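Local coordinates for protein geranyltranstransferase (Stenotrophomonas maltophilia, PDB 7LBJ) that probably makes farnesyl diphosphate or a longer prenyl diphosphate by magnesium-dependent condensation of isopentenyl diphosphate with an allylic prenyl diphosphate, at residues A[16-21]-A[63-68]. Sequence-based numbering, arbitrary orientation. Where two conformers were deposited one is given.
Sequences ARWRDR and SGHLFG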
loop_
_atom_site.group_PDB
_atom_site.type_symbol
_atom_site.label_atom_id
_atom_site.label_comp_id
_atom_site.label_asym_id
_atom_site.label_seq_id
_atom_site.Cartn_x
_atom_site.Cartn_y
_atom_site.Cartn_z
ATOM N N ALA A 16 -19.565 8.379 19.917
ATOM C CA ALA A 16 -20.549 8.759 18.904
ATOM C C ALA A 16 -20.033 9.904 18.031
ATOM O O ALA A 16 -20.151 9.870 16.799
ATOM C CB ALA A 16 -21.869 9.136 19.583
ATOM N N ARG A 17 -19.454 10.930 18.654
ATOM C CA ARG A 17 -18.931 12.057 17.890
ATOM C C ARG A 17 -17.824 11.620 16.934
ATOM O O ARG A 17 -17.790 12.048 15.770
ATOM C CB ARG A 17 -18.430 13.132 18.856
ATOM C CG ARG A 17 -17.732 14.300 18.205
ATOM C CD ARG A 17 -17.010 15.125 19.251
ATOM N NE ARG A 17 -17.934 15.733 20.198
ATOM C CZ ARG A 17 -18.269 17.014 20.192
ATOM N NH1 ARG A 17 -17.759 17.860 19.310
ATOM N NH2 ARG A 17 -19.135 17.461 21.096
ATOM N N TRP A 18 -16.909 10.766 17.401
ATOM C CA TRP A 18 -15.799 10.322 16.552
ATOM C C TRP A 18 -16.251 9.346 15.467
ATOM O O TRP A 18 -15.690 9.348 14.360
ATOM C CB TRP A 18 -14.711 9.680 17.420
ATOM C CG TRP A 18 -14.070 10.651 18.367
ATOM C CD1 TRP A 18 -13.982 12.000 18.223
ATOM C CD2 TRP A 18 -13.416 10.335 19.600
ATOM N NE1 TRP A 18 -13.317 12.550 19.288
ATOM C CE2 TRP A 18 -12.950 11.549 20.148
ATOM C CE3 TRP A 18 -13.159 9.142 20.283
ATOM C CZ2 TRP A 18 -12.254 11.611 21.367
ATOM C CZ3 TRP A 18 -12.470 9.204 21.495
ATOM C CH2 TRP A 18 -12.026 10.429 22.020
ATOM N N ARG A 19 -17.239 8.496 15.760
ATOM C CA ARG A 19 -17.784 7.619 14.721
ATOM C C ARG A 19 -18.485 8.417 13.626
ATOM O O ARG A 19 -18.369 8.086 12.438
ATOM C CB ARG A 19 -18.733 6.594 15.338
ATOM C CG ARG A 19 -17.998 5.418 16.003
ATOM C CD ARG A 19 -18.895 4.546 16.882
ATOM N NE ARG A 19 -18.152 3.388 17.385
ATOM C CZ ARG A 19 -18.414 2.758 18.519
ATOM N NH1 ARG A 19 -19.395 3.154 19.325
ATOM N NH2 ARG A 19 -17.663 1.715 18.867
ATOM N N ASP A 20 -19.226 9.461 13.999
ATOM C CA ASP A 20 -19.809 10.336 12.983
ATOM C C ASP A 20 -18.726 11.074 12.217
ATOM O O ASP A 20 -18.809 11.218 10.992
ATOM C CB ASP A 20 -20.760 11.342 13.626
ATOM C CG ASP A 20 -22.011 10.691 14.157
ATOM O OD1 ASP A 20 -22.328 9.573 13.694
ATOM O OD2 ASP A 20 -22.687 11.312 15.013
ATOM N N ARG A 21 -17.711 11.558 12.930
ATOM C CA ARG A 21 -16.642 12.320 12.304
ATOM C C ARG A 21 -15.901 11.472 11.276
ATOM O O ARG A 21 -15.654 11.921 10.150
ATOM C CB ARG A 21 -15.683 12.839 13.379
ATOM C CG ARG A 21 -14.540 13.628 12.812
ATOM C CD ARG A 21 -13.695 14.305 13.874
ATOM N NE ARG A 21 -12.792 15.245 13.217
ATOM C CZ ARG A 21 -13.053 16.527 13.035
ATOM N NH1 ARG A 21 -14.160 17.081 13.518
ATOM N NH2 ARG A 21 -12.196 17.272 12.336
ATOM N N SER A 63 -6.362 8.146 21.945
ATOM C CA SER A 63 -4.964 8.340 22.314
ATOM C C SER A 63 -4.581 9.811 22.202
ATOM O O SER A 63 -3.947 10.370 23.105
ATOM C CB SER A 63 -4.070 7.469 21.427
ATOM O OG SER A 63 -2.706 7.548 21.803
ATOM N N GLY A 64 -4.957 10.453 21.093
ATOM C CA GLY A 64 -4.699 11.878 20.982
ATOM C C GLY A 64 -5.407 12.655 22.070
ATOM O O GLY A 64 -4.905 13.684 22.540
ATOM N N HIS A 65 -6.571 12.157 22.501
ATOM C CA HIS A 65 -7.376 12.852 23.503
ATOM C C HIS A 65 -6.648 12.945 24.838
ATOM O O HIS A 65 -6.870 13.900 25.604
ATOM C CB HIS A 65 -8.721 12.123 23.650
ATOM C CG HIS A 65 -9.694 12.802 24.560
ATOM N ND1 HIS A 65 -10.326 13.979 24.226
ATOM C CD2 HIS A 65 -10.157 12.458 25.787
ATOM C CE1 HIS A 65 -11.135 14.336 25.212
ATOM N NE2 HIS A 65 -11.051 13.429 26.171
ATOM N N LEU A 66 -5.788 11.964 25.140
ATOM C CA LEU A 66 -4.987 11.998 26.361
ATOM C C LEU A 66 -4.192 13.285 26.489
ATOM O O LEU A 66 -3.921 13.745 27.602
ATOM C CB LEU A 66 -3.991 10.844 26.374
ATOM C CG LEU A 66 -4.329 9.424 26.759
ATOM C CD1 LEU A 66 -3.036 8.607 26.566
ATOM C CD2 LEU A 66 -4.772 9.398 28.206
ATOM N N PHE A 67 -3.775 13.850 25.360
ATOM C CA PHE A 67 -2.926 15.028 25.320
ATOM C C PHE A 67 -3.702 16.287 24.988
ATOM O O PHE A 67 -3.093 17.346 24.815
ATOM C CB PHE A 67 -1.814 14.810 24.298
ATOM C CG PHE A 67 -1.088 13.515 24.497
ATOM C CD1 PHE A 67 -0.016 13.446 25.373
ATOM C CD2 PHE A 67 -1.503 12.361 23.854
ATOM C CE1 PHE A 67 0.644 12.266 25.585
ATOM C CE2 PHE A 67 -0.840 11.161 24.074
ATOM C CZ PHE A 67 0.222 11.118 24.934
ATOM N N GLY A 68 -5.025 16.196 24.889
ATOM C CA GLY A 68 -5.822 17.357 24.545
ATOM C C GLY A 68 -5.773 17.727 23.084
ATOM O O GLY A 68 -6.117 18.857 22.729
#
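The indole of Trp-18 turns the outer edge of its six-membered ring toward the face of the His-65 imidazole, a T-shaped pair with centroids 5.8 Å apart and planes at 68°; the same indole also stacks with Tyr-61. Two indole carbons do the touching: CH2 of Trp-18 lies 4.1 Å from CB of His-65 and nearly as close to CG, while CZ2 of Trp-18 comes within 4.2 Å of ND1 of His-65. The pair is purely van der Waals and aromatic in character, and the two segments together bury 73 Å², counting both sides. Trp-18 holds CG anti to its carbonyl carbon (chi1 -65°), and the two side chains together bridge the 11.2 Å between the CA atoms of Trp-18 and His-65. Trp-18 is buried against helix 55-65, where it also touches Leu-58 and Ala-62, so the N-terminal helix docks on this neighbour within the all-alpha fold of the trans-prenyl synthases. His-65 stands at the far end of that row: a type I turn runs from His-65 to Gly-68, whose positive phi belongs to a Schellman motif. Farther along helix 11-29, Arg-21 touches Tyr-61 and makes a salt bridge from NE to OD1 of Asp-75.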